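Local atomic coordinates of thiamine-binding periplasmic protein (Escherichia coli, PDB entry 2QRY), a protein that binds thiamine, thiamine phosphate and thiamine diphosphate with high affinity in the periplasm and serves the ThiBPQ ABC transporter in thiamine import. Residues A[122-127]-A[246-251]; A[109-114]-A[285-290]. All blocks are in the same frame, centred on the assembly; numbering follows the deposited sequence.

Read from the N terminus, the chain first reaches the loop 109-114, which follows helix 90-96 and leads into strand 121-133, where 122-127 lies. Contact 1 closes a long loop when strand 243-252 returns and pairs antiparallel with 122-127; the intervening chain carries thiamine-binding residues such as Ser164 and Trp200. Only later does 285-290 come back to 109-114, so contact 2 closes the wider loop and contact 1 is nested inside it. The two are joined directly: Tyr285 N lies 2.9 Å from Tyr125 O, a probable hydrogen bond, and strand 285-286 neighbours strand 121-133 in the same sheet, while Pro112 packs against the Tyr125 ring.

Contact 1 (A[122-127]-A[246-251]); sequences PFDYGY and QVEVAA. With TPS (thiamin phosphate), chain E.
Gln246 and Gly126 form a hydrogen-bonded pair at one end of an antiparallel two-strand contact within the mixed sheet of this solute-binding protein, which has the type II periplasmic-binding-protein fold. Gln246 N donates to Gly126 O at 3.0 Å, and Gly126 N returns the bond to Gln246 O, lying in its carbonyl plane. The Gln246 side chain, with CG anti to the backbone N (chi1 180°), runs to the face that carries Asp124 and Glu248; there its amide is hydrogen-bonded to Tyr218, a thiamine-binding residue, and to Asp86.

Val247 turns to the other face. Val247 CG1 presses closely on Pro122 CB at 3.5 Å, and its CG2 lies beside Tyr125 CB, making a small apolar layer, while Asn87 takes the Val247 N-H.

The Glu248 backbone bonds to two residues of the facing strand, its N donating to Asp124 O and its O accepting from Phe123 N at 3.1 Å. Glu248 CB sits over one face of the Phe123 ring, 3.9 Å from the centroid, a CH-pi contact. Beyond, the extended side chain reaches the ligand: Glu248 OE2 comes within 3.3 Å of CM4, the methyl carbon of the thiazolium ring of thiamin phosphate, and OE1 is hydrogen-bonded to Tyr30. The carboxylates of Asp124 and Glu248 are nearly coplanar, 21° apart, and Asp124 OD1 lies 2.7 Å from Glu248 OE2, a spacing consistent with one of the two acids being protonated. Whatever negative charge the pair keeps would probably suit the cationic thiazolium.

Val249 then faces Pro122 as a non-hydrogen-bonded pair, with CG1 near Pro122 CA, and Val249 O lies 3.7 Å from Phe123 CE2, close to the ring plane. Ala250 packs on helix 259-269 through Leu266 and Met269, and at the edge of the same ring Ala250 N lies 4.4 Å from Phe123 CD2.

Contact 2 (A[109-114]-A[285-290]); sequences VNVPGG and YPVANV
Val287 O accepts a hydrogen bond from Asn110 N at 2.9 Å, the one direct hydrogen bond between the loop 109-114 and the chain that leaves the short strand 285-286. The donor lies in the carbonyl plane, with an N-H...O angle of 143°. Beside this polar link is the compact part of the contact. With Val287 CG1 at chi1 72°, the other branch, CG2, falls opposite the backbone N and points toward both Val109 and Val111; the modelled closeness of these methyl groups is doubtful in detail. Pro122 of strand 121-133 touches both Val111 and Val287, and Gln275 of helix 272-275 also packs on Val287, which is thus buried where loop, strand and helix converge.

The other side is looser and wetter. Asn110 is exposed, and its carbonyl O meets Pro286 O through a water that donates to both, at 2.9 Å to Asn110 O and 3.1 Å to Pro286 O. After Val111 the loop swings off in a type II turn, closed by Gly114 N bonding to Val111 O.

Asn110 O and Val287 O, both acceptors, are 3.1 Å apart and give no bond to each other. One N-H and one bridging water therefore supply the polar cohesion between these segments, while three valines supply the apolar part.

Contact 1 (A[122-127]-A[246-251])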
loop_
_atom_site.group_PDB
_atom_site.type_symbol
_atom_site.label_atom_id
_atom_site.label_comp_id
_atom_site.label_asym_id
_atom_site.label_seq_id
_atom_site.Cartn_x
_atom_site.Cartn_y
_atom_site.Cartn_z
ATOM N N PRO A 122 9.392 -3.332 7.723
ATOM C CA PRO A 122 9.002 -2.434 6.633
ATOM C C PRO A 122 9.932 -2.601 5.439
ATOM O O PRO A 122 11.104 -2.942 5.604
ATOM C CB PRO A 122 9.152 -1.045 7.251
ATOM C CG PRO A 122 8.977 -1.282 8.699
ATOM C CD PRO A 122 9.731 -2.567 8.934
ATOM N N PHE A 123 9.410 -2.364 4.238
ATOM C CA PHE A 123 10.229 -2.443 3.038
ATOM C C PHE A 123 10.053 -1.196 2.171
ATOM O O PHE A 123 10.832 -0.959 1.250
ATOM C CB PHE A 123 9.964 -3.747 2.259
ATOM C CG PHE A 123 8.575 -3.880 1.687
ATOM C CD1 PHE A 123 8.232 -3.252 0.493
ATOM C CD2 PHE A 123 7.639 -4.715 2.294
ATOM C CE1 PHE A 123 6.989 -3.463 -0.089
ATOM C CE2 PHE A 123 6.393 -4.932 1.719
ATOM C CZ PHE A 123 6.068 -4.308 0.528
ATOM N N ASP A 124 9.031 -0.398 2.477
ATOM C CA ASP A 124 8.788 0.872 1.788
ATOM C C ASP A 124 7.625 1.640 2.407
ATOM O O ASP A 124 6.886 1.104 3.231
ATOM C CB ASP A 124 8.567 0.695 0.268
ATOM C CG ASP A 124 7.264 -0.008 -0.084
ATOM O OD1 ASP A 124 6.266 0.098 0.668
ATOM O OD2 ASP A 124 7.237 -0.656 -1.152
ATOM N N TYR A 125 7.486 2.910 2.041
ATOM C CA TYR A 125 6.401 3.718 2.582
ATOM C C TYR A 125 5.942 4.764 1.578
ATOM O O TYR A 125 6.635 5.050 0.605
ATOM C CB TYR A 125 6.832 4.389 3.896
ATOM C CG TYR A 125 7.852 5.502 3.744
ATOM C CD1 TYR A 125 7.448 6.832 3.622
ATOM C CD2 TYR A 125 9.220 5.224 3.722
ATOM C CE1 TYR A 125 8.376 7.860 3.484
ATOM C CE2 TYR A 125 10.162 6.247 3.583
ATOM C CZ TYR A 125 9.732 7.563 3.467
ATOM O OH TYR A 125 10.652 8.581 3.344
ATOM N N GLY A 126 4.761 5.319 1.812
ATOM C CA GLY A 126 4.236 6.320 0.909
ATOM C C GLY A 126 3.037 7.033 1.493
ATOM O O GLY A 126 2.702 6.857 2.668
ATOM N N TYR A 127 2.385 7.839 0.665
ATOM C CA TYR A 127 1.227 8.592 1.102
ATOM C C TYR A 127 0.102 8.465 0.090
ATOM O O TYR A 127 0.288 8.730 -1.097
ATOM C CB TYR A 127 1.612 10.056 1.277
ATOM C CG TYR A 127 2.783 10.242 2.215
ATOM C CD1 TYR A 127 2.593 10.281 3.598
ATOM C CD2 TYR A 127 4.087 10.345 1.723
ATOM C CE1 TYR A 127 3.676 10.420 4.473
ATOM C CE2 TYR A 127 5.173 10.479 2.586
ATOM C CZ TYR A 127 4.957 10.517 3.961
ATOM O OH TYR A 127 6.022 10.656 4.821
ATOM N N GLN A 246 1.432 5.216 4.855
ATOM C CA GLN A 246 1.430 3.771 4.730
ATOM C C GLN A 246 2.864 3.260 4.768
ATOM O O GLN A 246 3.745 3.780 4.081
ATOM C CB GLN A 246 0.786 3.291 3.422
ATOM C CG GLN A 246 0.803 1.763 3.314
ATOM C CD GLN A 246 0.403 1.230 1.948
ATOM O OE1 GLN A 246 1.019 1.559 0.929
ATOM N NE2 GLN A 246 -0.624 0.388 1.922
ATOM N N VAL A 247 3.086 2.242 5.587
ATOM C CA VAL A 247 4.382 1.605 5.684
ATOM C C VAL A 247 4.064 0.150 5.409
ATOM O O VAL A 247 3.418 -0.507 6.218
ATOM C CB VAL A 247 4.998 1.723 7.097
ATOM C CG1 VAL A 247 6.305 0.958 7.146
ATOM C CG2 VAL A 247 5.223 3.187 7.459
ATOM N N GLU A 248 4.489 -0.349 4.255
ATOM C CA GLU A 248 4.225 -1.742 3.916
ATOM C C GLU A 248 5.211 -2.614 4.669
ATOM O O GLU A 248 6.348 -2.215 4.898
ATOM C CB GLU A 248 4.364 -1.964 2.410
ATOM C CG GLU A 248 3.516 -1.029 1.581
ATOM C CD GLU A 248 3.369 -1.503 0.156
ATOM O OE1 GLU A 248 2.392 -2.237 -0.130
ATOM O OE2 GLU A 248 4.239 -1.154 -0.674
ATOM N N VAL A 249 4.779 -3.810 5.035
ATOM C CA VAL A 249 5.630 -4.709 5.795
ATOM C C VAL A 249 5.556 -6.153 5.334
ATOM O O VAL A 249 4.703 -6.532 4.533
ATOM C CB VAL A 249 5.243 -4.682 7.288
ATOM C CG1 VAL A 249 5.298 -3.258 7.813
ATOM C CG2 VAL A 249 3.848 -5.243 7.467
ATOM N N ALA A 250 6.472 -6.951 5.861
ATOM C CA ALA A 250 6.537 -8.370 5.571
ATOM C C ALA A 250 6.868 -9.087 6.885
ATOM O O ALA A 250 7.454 -8.491 7.796
ATOM C CB ALA A 250 7.603 -8.645 4.535
ATOM N N ALA A 251 6.474 -10.352 6.985
ATOM C CA ALA A 251 6.745 -11.141 8.176
ATOM C C ALA A 251 6.764 -12.622 7.814
ATOM O O ALA A 251 6.135 -13.041 6.835
ATOM C CB ALA A 251 5.688 -10.878 9.228
HETATM C CM2 TPS E . 2.019 3.983 -10.841
HETATM N N3 TPS E . 1.268 0.677 -5.209
HETATM C C2 TPS E . 0.299 0.488 -6.083
HETATM S S1 TPS E . -0.811 -0.547 -5.266
HETATM C C5 TPS E . 0.075 -0.695 -3.742
HETATM C C4 TPS E . 1.189 0.079 -3.987
HETATM C CM4 TPS E . 2.265 0.250 -2.921
HETATM C C6 TPS E . -0.402 -1.492 -2.568
HETATM C C7 TPS E . -1.664 -2.132 -3.148
HETATM O O7 TPS E . -2.390 -2.934 -2.224
HETATM N N1A TPS E . 1.812 4.035 -8.390
HETATM C C2A TPS E . 2.139 3.336 -9.480
HETATM N N3A TPS E . 2.566 2.078 -9.386
HETATM C C4A TPS E . 2.685 1.463 -8.190
HETATM N N4A TPS E . 3.127 0.154 -8.123
HETATM C C5A TPS E . 2.344 2.180 -6.999
HETATM C C6A TPS E . 1.900 3.503 -7.161
HETATM C C7A TPS E . 2.440 1.564 -5.582
HETATM P P1 TPS E . -3.664 -3.517 -3.031
HETATM O O1 TPS E . -4.462 -2.339 -3.657
HETATM O O2 TPS E . -4.578 -4.410 -2.096
HETATM O O3 TPS E . -3.141 -4.406 -4.180
#

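Contact 2 (A[109-114]-A[285-290])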
loop_
_atom_site.group_PDB
_atom_site.type_symbol
_atom_site.label_atom_id
_atom_site.label_comp_id
_atom_site.label_asym_id
_atom_site.label_seq_id
_atom_site.Cartn_x
_atom_site.Cartn_y
_atom_site.Cartn_z
ATOM N N VAL A 109 16.360 -0.306 9.353
ATOM C CA VAL A 109 15.223 0.406 8.779
ATOM C C VAL A 109 15.098 1.874 9.197
ATOM O O VAL A 109 15.364 2.227 10.344
ATOM C CB VAL A 109 13.914 -0.340 9.133
ATOM C CG1 VAL A 109 12.722 0.585 9.020
ATOM C CG2 VAL A 109 13.747 -1.529 8.211
ATOM N N ASN A 110 14.678 2.714 8.250
ATOM C CA ASN A 110 14.496 4.146 8.478
ATOM C C ASN A 110 13.158 4.592 7.883
ATOM O O ASN A 110 13.023 4.765 6.671
ATOM C CB ASN A 110 15.651 4.922 7.844
ATOM C CG ASN A 110 15.510 6.416 8.021
ATOM O OD1 ASN A 110 15.072 6.886 9.069
ATOM N ND2 ASN A 110 15.895 7.174 6.999
ATOM N N VAL A 111 12.176 4.792 8.755
ATOM C CA VAL A 111 10.829 5.166 8.339
ATOM C C VAL A 111 10.255 6.353 9.113
ATOM O O VAL A 111 10.574 6.552 10.280
ATOM C CB VAL A 111 9.873 3.950 8.521
ATOM C CG1 VAL A 111 8.430 4.372 8.361
ATOM C CG2 VAL A 111 10.219 2.873 7.523
ATOM N N PRO A 112 9.394 7.154 8.461
ATOM C CA PRO A 112 8.762 8.321 9.080
ATOM C C PRO A 112 7.950 7.919 10.307
ATOM O O PRO A 112 7.074 7.060 10.226
ATOM C CB PRO A 112 7.870 8.857 7.966
ATOM C CG PRO A 112 8.653 8.544 6.747
ATOM C CD PRO A 112 9.126 7.132 7.011
ATOM N N GLY A 113 8.235 8.552 11.440
ATOM C CA GLY A 113 7.524 8.228 12.657
ATOM C C GLY A 113 8.240 7.110 13.384
ATOM O O GLY A 113 7.827 6.690 14.463
ATOM N N GLY A 114 9.323 6.627 12.785
ATOM C CA GLY A 114 10.090 5.558 13.395
ATOM C C GLY A 114 9.439 4.199 13.232
ATOM O O GLY A 114 8.391 4.067 12.600
ATOM N N TYR A 285 8.644 5.163 -1.429
ATOM C CA TYR A 285 9.909 5.586 -0.831
ATOM C C TYR A 285 10.540 4.397 -0.106
ATOM O O TYR A 285 9.879 3.714 0.677
ATOM C CB TYR A 285 9.684 6.738 0.155
ATOM C CG TYR A 285 9.209 8.011 -0.501
ATOM C CD1 TYR A 285 10.065 8.768 -1.300
ATOM C CD2 TYR A 285 7.896 8.451 -0.342
ATOM C CE1 TYR A 285 9.626 9.932 -1.927
ATOM C CE2 TYR A 285 7.445 9.614 -0.963
ATOM C CZ TYR A 285 8.316 10.348 -1.755
ATOM O OH TYR A 285 7.869 11.486 -2.377
ATOM N N PRO A 286 11.830 4.132 -0.367
ATOM C CA PRO A 286 12.552 3.022 0.260
ATOM C C PRO A 286 12.677 3.190 1.767
ATOM O O PRO A 286 12.548 4.295 2.305
ATOM C CB PRO A 286 13.915 3.059 -0.427
ATOM C CG PRO A 286 13.623 3.687 -1.741
ATOM C CD PRO A 286 12.680 4.795 -1.367
ATOM N N VAL A 287 12.939 2.080 2.442
ATOM C CA VAL A 287 13.081 2.080 3.884
ATOM C C VAL A 287 14.559 2.242 4.261
ATOM O O VAL A 287 14.887 2.590 5.395
ATOM C CB VAL A 287 12.493 0.780 4.472
ATOM C CG1 VAL A 287 13.386 -0.393 4.157
ATOM C CG2 VAL A 287 12.284 0.937 5.935
ATOM N N ALA A 288 15.441 1.991 3.297
ATOM C CA ALA A 288 16.881 2.146 3.496
ATOM C C ALA A 288 17.300 3.378 2.704
ATOM O O ALA A 288 16.694 3.693 1.679
ATOM C CB ALA A 288 17.625 0.922 2.987
ATOM N N ASN A 289 18.331 4.071 3.178
ATOM C CA ASN A 289 18.817 5.278 2.517
ATOM C C ASN A 289 19.470 5.016 1.162
ATOM O O ASN A 289 20.660 5.274 0.978
ATOM C CB ASN A 289 19.800 6.016 3.434
ATOM N N VAL A 290 18.691 4.498 0.217
ATOM C CA VAL A 290 19.193 4.234 -1.127
ATOM C C VAL A 290 18.989 5.519 -1.929
ATOM O O VAL A 290 18.366 6.463 -1.441
ATOM C CB VAL A 290 18.425 3.063 -1.791
ATOM C CG1 VAL A 290 16.941 3.335 -1.765
ATOM C CG2 VAL A 290 18.894 2.869 -3.222
HETATM O O HOH W 1 13.936 6.189 4.372
#